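Local coordinates for bacterioferritin (Mycobacterium smegmatis str. MC2 155, PDB 3BKN), which stores iron, probably oxidising Fe(2+) with dioxygen at a di-nuclear centre in each subunit and laying down the mineral inside a 24-subunit shell that also binds heme, at residues 52-57 with 125-130. Sequence-based numbering, arbitrary orientation.
Sequences MRHAET and ADEETH. With ZN (zinc ion), chain N; ZN (zinc ion), chain M; HEM (protoporphyrin IX containing Fe), chain T.
The His54 ring turns its edge to helix 114-144, with oxygens of Asp126 and Glu127 near the ring plane. The backbone carbonyl oxygen of Asp126 lies over one face of the His130 ring, off its centre. NE2 of His54 donates a nearly straight hydrogen bond to Asp126 OD2, 3.2 Å long with an N-H...O angle of 170°. OD2 receives it on its anti lone pair, and the ring and carboxylate are close to coplanar. At the other ring nitrogen, His54 ND1 binds a zinc ion at 2.0 Å. The two bonds together fix the rotation of the ring. The bond from NE2 makes Asp126 a second-shell residue that positions the zinc ligand His54.

Glu127 bridges the two metals. Its OE2 binds the same zinc ion as His54, at 2.0 Å, and its OE1 binds the second zinc ion at 1.9 Å. The Glu127 chain is turned about its CB-CG bond (chi2 -77°), which brings the carboxylate in between the metals. Its plane stands at 87° to the His54 ring. This di-nuclear site, seen here with zinc, sits in the four-helix bundle of the bacterioferritins and corresponds to their ferroxidase centre, where iron would probably be oxidised. ND1 of His130 binds the second zinc ion at 2.1 Å. Glu51 bridges both metals as well, while Glu18 completes the zinc site of His54 and Glu94 that of His130.

Helix 38-64 also faces the heme. Met52 SD is an axial ligand of the heme iron, at 2.4 Å, and Met52 of a neighbouring subunit is the other.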
loop_
_atom_site.group_PDB
_atom_site.type_symbol
_atom_site.label_atom_id
_atom_site.label_comp_id
_atom_site.label_asym_id
_atom_site.label_seq_id
_atom_site.Cartn_x
_atom_site.Cartn_y
_atom_site.Cartn_z
ATOM N N MET A 52 -0.030 12.270 -41.917
ATOM C CA MET A 52 -0.731 13.386 -41.290
ATOM C C MET A 52 0.230 14.252 -40.471
ATOM O O MET A 52 0.175 15.485 -40.553
ATOM C CB MET A 52 -1.866 12.900 -40.419
ATOM C CG MET A 52 -3.026 12.335 -41.179
ATOM S SD MET A 52 -4.283 11.587 -40.102
ATOM C CE MET A 52 -4.739 10.162 -41.119
ATOM N N ARG A 53 1.126 13.619 -39.710
ATOM C CA ARG A 53 2.135 14.369 -38.969
ATOM C C ARG A 53 3.083 15.155 -39.891
ATOM O O ARG A 53 3.375 16.335 -39.612
ATOM C CB ARG A 53 2.866 13.488 -37.975
ATOM C CG ARG A 53 1.960 13.009 -36.851
ATOM C CD ARG A 53 2.649 12.046 -35.860
ATOM N NE ARG A 53 2.731 10.713 -36.433
ATOM C CZ ARG A 53 3.414 9.706 -35.915
ATOM N NH1 ARG A 53 4.083 9.854 -34.781
ATOM N NH2 ARG A 53 3.425 8.538 -36.539
ATOM N N HIS A 54 3.522 14.548 -41.000
ATOM C CA HIS A 54 4.338 15.246 -41.974
ATOM C C HIS A 54 3.652 16.522 -42.511
ATOM O O HIS A 54 4.259 17.615 -42.547
ATOM C CB HIS A 54 4.649 14.317 -43.116
ATOM C CG HIS A 54 5.620 13.258 -42.762
ATOM N ND1 HIS A 54 5.948 12.229 -43.621
ATOM C CD2 HIS A 54 6.315 13.041 -41.618
ATOM C CE1 HIS A 54 6.846 11.458 -43.038
ATOM N NE2 HIS A 54 7.073 11.920 -41.816
ATOM N N ALA A 55 2.402 16.371 -42.937
ATOM C CA ALA A 55 1.607 17.499 -43.377
ATOM C C ALA A 55 1.604 18.597 -42.302
ATOM O O ALA A 55 1.788 19.770 -42.620
ATOM C CB ALA A 55 0.174 17.075 -43.743
ATOM N N GLU A 56 1.440 18.226 -41.036
ATOM C CA GLU A 56 1.306 19.252 -40.008
ATOM C C GLU A 56 2.650 19.988 -39.801
ATOM O O GLU A 56 2.689 21.202 -39.812
ATOM C CB GLU A 56 0.722 18.688 -38.722
ATOM C CG GLU A 56 0.877 19.623 -37.523
ATOM C CD GLU A 56 0.114 19.113 -36.313
ATOM O OE1 GLU A 56 0.195 17.894 -36.021
ATOM O OE2 GLU A 56 -0.605 19.918 -35.681
ATOM N N THR A 57 3.742 19.244 -39.654
ATOM C CA THR A 57 5.081 19.839 -39.564
ATOM C C THR A 57 5.378 20.828 -40.717
ATOM O O THR A 57 5.805 21.947 -40.484
ATOM C CB THR A 57 6.171 18.739 -39.550
ATOM O OG1 THR A 57 5.914 17.846 -38.471
ATOM C CG2 THR A 57 7.460 19.328 -39.279
ATOM N N ALA A 125 14.200 10.851 -44.273
ATOM C CA ALA A 125 14.532 9.636 -43.544
ATOM C C ALA A 125 13.275 8.781 -43.263
ATOM O O ALA A 125 13.277 7.568 -43.540
ATOM C CB ALA A 125 15.274 9.960 -42.291
ATOM N N ASP A 126 12.202 9.402 -42.758
ATOM C CA ASP A 126 10.948 8.685 -42.567
ATOM C C ASP A 126 10.495 8.049 -43.901
ATOM O O ASP A 126 10.199 6.869 -43.951
ATOM C CB ASP A 126 9.848 9.559 -41.944
ATOM C CG ASP A 126 10.190 10.071 -40.500
ATOM O OD1 ASP A 126 11.277 9.829 -39.916
ATOM O OD2 ASP A 126 9.336 10.767 -39.921
ATOM N N GLU A 127 10.494 8.785 -44.999
ATOM C CA GLU A 127 10.038 8.157 -46.239
ATOM C C GLU A 127 10.946 7.042 -46.737
ATOM O O GLU A 127 10.469 6.129 -47.380
ATOM C CB GLU A 127 9.716 9.159 -47.359
ATOM C CG GLU A 127 9.122 10.445 -46.905
ATOM C CD GLU A 127 7.663 10.353 -46.552
ATOM O OE1 GLU A 127 7.258 9.315 -45.992
ATOM O OE2 GLU A 127 6.911 11.335 -46.811
ATOM N N GLU A 128 12.240 7.104 -46.443
ATOM C CA GLU A 128 13.150 6.029 -46.874
ATOM C C GLU A 128 12.790 4.781 -46.087
ATOM O O GLU A 128 12.802 3.683 -46.615
ATOM C CB GLU A 128 14.613 6.398 -46.683
ATOM C CG GLU A 128 15.132 7.427 -47.667
ATOM C CD GLU A 128 16.666 7.677 -47.589
ATOM O OE1 GLU A 128 17.438 6.714 -47.355
ATOM O OE2 GLU A 128 17.127 8.831 -47.810
ATOM N N THR A 129 12.392 4.946 -44.841
ATOM C CA THR A 129 11.938 3.817 -44.070
ATOM C C THR A 129 10.635 3.176 -44.609
ATOM O O THR A 129 10.518 1.940 -44.624
ATOM C CB THR A 129 11.892 4.202 -42.574
ATOM O OG1 THR A 129 13.245 4.333 -42.126
ATOM C CG2 THR A 129 11.190 3.145 -41.710
ATOM N N HIS A 130 9.691 3.998 -45.071
ATOM C CA HIS A 130 8.478 3.496 -45.695
ATOM C C HIS A 130 8.872 2.731 -46.936
ATOM O O HIS A 130 8.384 1.635 -47.148
ATOM C CB HIS A 130 7.455 4.589 -46.061
ATOM C CG HIS A 130 6.802 5.278 -44.886
ATOM N ND1 HIS A 130 5.966 6.377 -45.035
ATOM C CD2 HIS A 130 6.887 5.060 -43.545
ATOM C CE1 HIS A 130 5.555 6.791 -43.845
ATOM N NE2 HIS A 130 6.108 6.019 -42.922
HETATM ZN ZN ZN N . 5.773 8.131 -46.230
HETATM ZN ZN ZN M . 5.508 11.916 -45.566
HETATM C CHA HEM T . -5.845 11.986 -36.619
HETATM C CHB HEM T . -8.553 10.457 -40.365
HETATM C CHC HEM T . -6.729 14.036 -43.047
HETATM C CHD HEM T . -3.881 15.498 -39.385
HETATM C C1A HEM T . -6.834 11.237 -37.398
HETATM C C2A HEM T . -7.598 10.139 -36.820
HETATM C C3A HEM T . -8.399 9.693 -37.945
HETATM C C4A HEM T . -7.989 10.589 -39.026
HETATM C CMA HEM T . -9.400 8.585 -38.003
HETATM C CAA HEM T . -7.568 9.617 -35.413
HETATM C CBA HEM T . -7.523 10.814 -34.474
HETATM C CGA HEM T . -8.614 10.799 -33.430
HETATM O O1A HEM T . -9.766 11.141 -33.760
HETATM O O2A HEM T . -8.317 10.465 -32.266
HETATM C C1B HEM T . -8.274 11.313 -41.504
HETATM C C2B HEM T . -8.967 11.136 -42.781
HETATM C C3B HEM T . -8.370 12.238 -43.505
HETATM C C4B HEM T . -7.499 12.869 -42.653
HETATM C CMB HEM T . -9.986 10.119 -43.193
HETATM C CAB HEM T . -8.652 12.595 -44.905
HETATM C CBB HEM T . -7.683 12.565 -45.802
HETATM C C1C HEM T . -5.772 14.820 -42.288
HETATM C C2C HEM T . -5.084 15.980 -42.871
HETATM C C3C HEM T . -4.249 16.414 -41.779
HETATM C C4C HEM T . -4.541 15.471 -40.690
HETATM C CMC HEM T . -5.165 16.614 -44.220
HETATM C CAC HEM T . -3.339 17.571 -41.864
HETATM C CBC HEM T . -2.439 17.736 -40.941
HETATM C C1D HEM T . -4.152 14.602 -38.268
HETATM C C2D HEM T . -3.487 14.759 -36.990
HETATM C C3D HEM T . -4.113 13.701 -36.212
HETATM C C4D HEM T . -4.993 13.101 -37.070
HETATM C CMD HEM T . -2.438 15.766 -36.611
HETATM C CAD HEM T . -3.839 13.328 -34.790
HETATM C CBD HEM T . -2.333 13.249 -34.614
HETATM C CGD HEM T . -1.865 11.845 -34.343
HETATM O O1D HEM T . -1.030 11.342 -35.116
HETATM O O2D HEM T . -2.316 11.248 -33.354
HETATM N NA HEM T . -7.059 11.492 -38.694
HETATM N NB HEM T . -7.423 12.343 -41.445
HETATM N NC HEM T . -5.450 14.531 -41.027
HETATM N ND HEM T . -5.061 13.623 -38.303
HETATM FE FE HEM T . -6.226 12.979 -39.868
#